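Local coordinates for protein AAR187Cp (Eremothecium gossypii, PDB 3ZIL) that probably regulates sister-chromatid cohesion by acting on cohesin as a Wapl-family protein, of which this chain is the helical C-terminal Wap1 domain, at residues C230-T235 against L285-S290; S254-V259 against T302-V307. One frame throughout, in Å; residues are numbered along the deposited sequence.

Contact 1: C230-T235 against L285-S290; sequences CLIKLT and LLNIVS
The carboxamide of Asn-287 turns its nitrogen end to the C-terminal part of helix 225-235. There ND2 of Asn-287 lies 2.9 Å from Ile-232 O and 3.0 Å from Thr-235 OG1. A clear hydrogen bond runs from the same ND2 to Asn-236 OD1. At the opposite end of the group, OD1 of Asn-287 bonds to Arg-370. A chi1 of -108°, well off a staggered value, carries the amide to these partners. The Thr-235 hydroxyl sits between its own backbone N and carbonyl carbon (chi1 54°), folded back over the helix, and OG1 is 2.6 Å from Leu-231 O. This buried polar junction joins two helices, 225-235 and 272-289, in the all-helical Wap1 domain. A leucine in place of Asn-287 would probably strip Arg-370 of an acceptor and Asn-236 of a donor, leaving polar atoms without mates in a buried place. Water 1 adds a second bridge, donating to Thr-235 O at 2.7 Å and to Asn-287 O at 3.0 Å. Ile-232 also brings its CG2 methyl to 4.0 Å from Asn-287 ND2, the two side chains crossing at about a right angle. Apolar side chains of a bound peptide pack on Ile-232 and Asn-287.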
# COMPACT_ATOMS: atom_id res chain seq x y z
N CYS A 230 -2.74 3.34 -3.80
CA CYS A 230 -3.97 2.94 -3.13
C CYS A 230 -5.17 3.73 -3.65
O CYS A 230 -6.23 3.12 -3.91
CB CYS A 230 -3.87 3.10 -1.61
SG CYS A 230 -2.52 2.05 -0.95
N LEU A 231 -5.01 5.05 -3.80
CA LEU A 231 -6.13 5.92 -4.19
C LEU A 231 -6.62 5.53 -5.60
O LEU A 231 -7.85 5.47 -5.88
CB LEU A 231 -5.79 7.41 -4.15
CG LEU A 231 -5.71 8.08 -2.78
CD1 LEU A 231 -4.89 9.36 -2.78
CD2 LEU A 231 -7.13 8.29 -2.11
N ILE A 232 -5.67 5.25 -6.48
CA ILE A 232 -6.06 4.81 -7.84
C ILE A 232 -6.88 3.47 -7.75
O ILE A 232 -8.04 3.39 -8.22
CB ILE A 232 -4.81 4.61 -8.72
CG1 ILE A 232 -4.20 5.96 -9.07
CG2 ILE A 232 -5.15 3.74 -9.91
CD1 ILE A 232 -2.81 5.84 -9.64
N LYS A 233 -6.29 2.48 -7.11
CA LYS A 233 -6.92 1.23 -6.91
C LYS A 233 -8.28 1.32 -6.27
O LYS A 233 -9.15 0.64 -6.69
CB LYS A 233 -6.05 0.19 -6.20
CG LYS A 233 -6.43 -1.24 -6.60
CD LYS A 233 -5.37 -2.31 -6.43
CE LYS A 233 -5.95 -3.70 -6.54
NZ LYS A 233 -5.18 -4.79 -5.91
N LEU A 234 -8.45 2.17 -5.28
CA LEU A 234 -9.78 2.29 -4.64
C LEU A 234 -10.77 2.96 -5.63
O LEU A 234 -11.91 2.56 -5.71
CB LEU A 234 -9.70 3.06 -3.33
CG LEU A 234 -8.86 2.50 -2.15
CD1 LEU A 234 -8.38 3.60 -1.16
CD2 LEU A 234 -9.74 1.47 -1.48
N THR A 235 -10.29 3.96 -6.36
CA THR A 235 -11.14 4.66 -7.28
C THR A 235 -11.48 3.91 -8.58
O THR A 235 -12.27 4.44 -9.39
CB THR A 235 -10.66 6.08 -7.55
OG1 THR A 235 -9.29 6.09 -7.98
CG2 THR A 235 -10.82 6.94 -6.31
N LEU A 285 -6.40 11.54 -11.15
CA LEU A 285 -7.31 12.44 -11.85
C LEU A 285 -8.26 11.73 -12.85
O LEU A 285 -9.49 11.96 -12.81
CB LEU A 285 -6.57 13.58 -12.53
CG LEU A 285 -6.08 14.59 -11.47
CD1 LEU A 285 -5.02 15.52 -12.03
CD2 LEU A 285 -7.30 15.35 -10.96
N LEU A 286 -7.69 10.94 -13.74
CA LEU A 286 -8.44 10.24 -14.79
C LEU A 286 -9.56 9.36 -14.21
O LEU A 286 -10.71 9.39 -14.71
CB LEU A 286 -7.49 9.42 -15.70
CG LEU A 286 -8.20 8.71 -16.90
CD1 LEU A 286 -8.73 9.73 -17.89
CD2 LEU A 286 -7.22 7.75 -17.63
N ASN A 287 -9.21 8.60 -13.17
CA ASN A 287 -10.14 7.78 -12.45
C ASN A 287 -11.31 8.63 -11.95
O ASN A 287 -12.46 8.25 -12.07
CB ASN A 287 -9.46 7.01 -11.31
CG ASN A 287 -9.34 5.50 -11.63
OD1 ASN A 287 -9.54 5.09 -12.81
ND2 ASN A 287 -9.00 4.68 -10.63
N ILE A 288 -11.02 9.83 -11.48
CA ILE A 288 -12.11 10.65 -10.87
C ILE A 288 -12.84 11.39 -11.99
O ILE A 288 -14.10 11.36 -12.05
CB ILE A 288 -11.53 11.69 -9.85
CG1 ILE A 288 -10.85 10.97 -8.65
CG2 ILE A 288 -12.60 12.67 -9.32
CD1 ILE A 288 -9.87 11.85 -7.92
N VAL A 289 -12.08 12.07 -12.88
CA VAL A 289 -12.75 12.96 -13.81
C VAL A 289 -13.52 12.30 -14.95
O VAL A 289 -14.45 12.95 -15.46
CB VAL A 289 -11.85 14.03 -14.43
CG1 VAL A 289 -11.20 14.85 -13.31
CG2 VAL A 289 -10.87 13.39 -15.41
N SER A 290 -13.14 11.06 -15.35
CA SER A 290 -13.88 10.31 -16.38
C SER A 290 -15.18 9.75 -15.80
O SER A 290 -16.05 9.30 -16.52
CB SER A 290 -13.02 9.17 -16.93
OG SER A 290 -12.85 8.18 -15.92
O HOH W 1 -12.76 5.32 -11.87

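Contact 2: S254-V259 against T302-V307; sequences SLAMSV and TNFGAV
Phe-304 reaches from near the start of helix 304-313 to Ala-256 and Val-259 on helix 248-261, a buried packing of helices in an elongated, strand-free array, probably of HEAT-like character. The two residues that receive the ring are three apart, so they follow one another on the same flank of helix 248-261.

Apolar packing comes first. Ala-256 offers its methyl, CB lying 3.8 Å from Phe-304 CE1. One turn later the Val-259 branch CG1 comes within 3.6 Å of Phe-304 CZ, approaching the ring obliquely. With chi1 at 167° the CG1 branch of Val-259 extends opposite its backbone N, and the side chain crosses that of Phe-304 at about a right angle. Phe-304 CG is opposite its own carbonyl carbon (chi1 -85°), which carries the ring toward helix 248-261.

Aromatic stacking adds to it beyond the two segments: the Phe-304 ring stacks with Phe-326 of helix 321-336, and Val-329 and Tyr-330 of that helix also touch it.

Polar groups bond within their own segment or to residues beyond the two. Gly-305 N donates to Thr-302 O at 2.8 Å, and Val-259 N donates to Leu-255 O; Ser-258 OG bonds to Gln-281 and Thr-302 OG1 to Glu-299 O.

Separate from these bonds is an edge contact of the ring with a backbone oxygen: Ala-256 O lies in the ring plane, 3.7 Å from Phe-304 CE1.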
# COMPACT_ATOMS: atom_id res chain seq x y z
N SER A 254 -6.26 19.67 -5.15
CA SER A 254 -4.93 19.28 -4.71
C SER A 254 -4.12 18.66 -5.81
O SER A 254 -2.96 19.07 -6.04
CB SER A 254 -5.00 18.33 -3.51
OG SER A 254 -5.69 19.05 -2.51
N LEU A 255 -4.71 17.67 -6.48
CA LEU A 255 -4.00 17.00 -7.55
C LEU A 255 -3.72 17.97 -8.70
O LEU A 255 -2.57 17.96 -9.26
CB LEU A 255 -4.78 15.77 -8.09
CG LEU A 255 -4.84 14.61 -7.07
CD1 LEU A 255 -5.94 13.60 -7.52
CD2 LEU A 255 -3.49 13.93 -6.97
N ALA A 256 -4.73 18.81 -9.06
CA ALA A 256 -4.48 19.71 -10.20
C ALA A 256 -3.37 20.79 -9.85
O ALA A 256 -2.61 21.24 -10.72
CB ALA A 256 -5.77 20.33 -10.72
N MET A 257 -3.17 21.09 -8.57
CA MET A 257 -2.21 22.13 -8.26
C MET A 257 -0.82 21.52 -8.26
O MET A 257 0.10 22.06 -8.87
CB MET A 257 -2.51 22.80 -6.94
CG MET A 257 -3.52 23.93 -7.14
SD MET A 257 -4.42 24.17 -5.61
CE MET A 257 -4.96 25.88 -5.77
N SER A 258 -0.72 20.38 -7.61
CA SER A 258 0.44 19.55 -7.78
C SER A 258 0.91 19.31 -9.26
O SER A 258 2.11 19.51 -9.63
CB SER A 258 0.25 18.26 -7.05
OG SER A 258 1.41 17.55 -7.30
N VAL A 259 0.00 18.92 -10.13
CA VAL A 259 0.41 18.77 -11.53
C VAL A 259 0.90 20.11 -12.09
O VAL A 259 1.97 20.17 -12.73
CB VAL A 259 -0.74 18.17 -12.36
CG1 VAL A 259 -0.47 18.28 -13.87
CG2 VAL A 259 -0.98 16.72 -11.93
N THR A 302 -9.40 23.26 -14.67
CA THR A 302 -9.51 24.01 -15.92
C THR A 302 -8.29 24.94 -16.12
O THR A 302 -8.06 25.40 -17.23
CB THR A 302 -10.79 24.84 -16.01
OG1 THR A 302 -10.63 26.00 -15.19
CG2 THR A 302 -12.03 24.05 -15.58
N ASN A 303 -7.51 25.18 -15.08
CA ASN A 303 -6.24 25.88 -15.27
C ASN A 303 -5.22 25.02 -15.95
O ASN A 303 -4.10 25.47 -16.18
CB ASN A 303 -5.63 26.26 -13.97
CG ASN A 303 -6.41 27.30 -13.27
OD1 ASN A 303 -7.16 28.05 -13.89
ND2 ASN A 303 -6.29 27.34 -11.96
N PHE A 304 -5.59 23.76 -16.22
CA PHE A 304 -4.78 22.93 -17.13
C PHE A 304 -4.89 23.59 -18.55
O PHE A 304 -4.05 23.30 -19.44
CB PHE A 304 -5.33 21.48 -17.22
CG PHE A 304 -4.85 20.50 -16.14
CD1 PHE A 304 -4.32 20.92 -14.94
CD2 PHE A 304 -5.02 19.10 -16.35
CE1 PHE A 304 -3.92 19.98 -13.98
CE2 PHE A 304 -4.60 18.16 -15.40
CZ PHE A 304 -4.06 18.60 -14.21
N GLY A 305 -5.90 24.45 -18.74
CA GLY A 305 -6.01 25.29 -19.98
C GLY A 305 -4.69 25.90 -20.44
O GLY A 305 -4.30 25.79 -21.63
N ALA A 306 -3.98 26.52 -19.50
CA ALA A 306 -2.70 27.20 -19.75
C ALA A 306 -1.72 26.27 -20.41
O ALA A 306 -1.17 26.55 -21.48
CB ALA A 306 -2.08 27.74 -18.45
N VAL A 307 -1.51 25.14 -19.79
CA VAL A 307 -0.53 24.16 -20.26
C VAL A 307 -0.87 23.61 -21.65
O VAL A 307 -0.02 23.50 -22.52
CB VAL A 307 -0.40 23.01 -19.24
CG1 VAL A 307 0.97 22.34 -19.37
CG2 VAL A 307 -0.67 23.53 -17.80

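From the N terminus the chain passes 230-235, then 254-259, then 285-290 and finally 302-307, so the two contacts cross and neither nests in the other. Contact 1 closes a loop of 49 mostly helical residues that carries helix 248-261; contact 2 closes one of 42 that carries the whole of helix 272-289. Each loop therefore holds one side of the other contact. The centres are 16 Å apart, and Leu-285 joins them directly: its CG packs at 3.8 Å on Leu-255 CB and its CD1 at 3.9 Å on Phe-304 CZ. Helices 225-235, 248-261, 272-289 and 304-313 are thereby tied into one body within the C-terminal half of the domain.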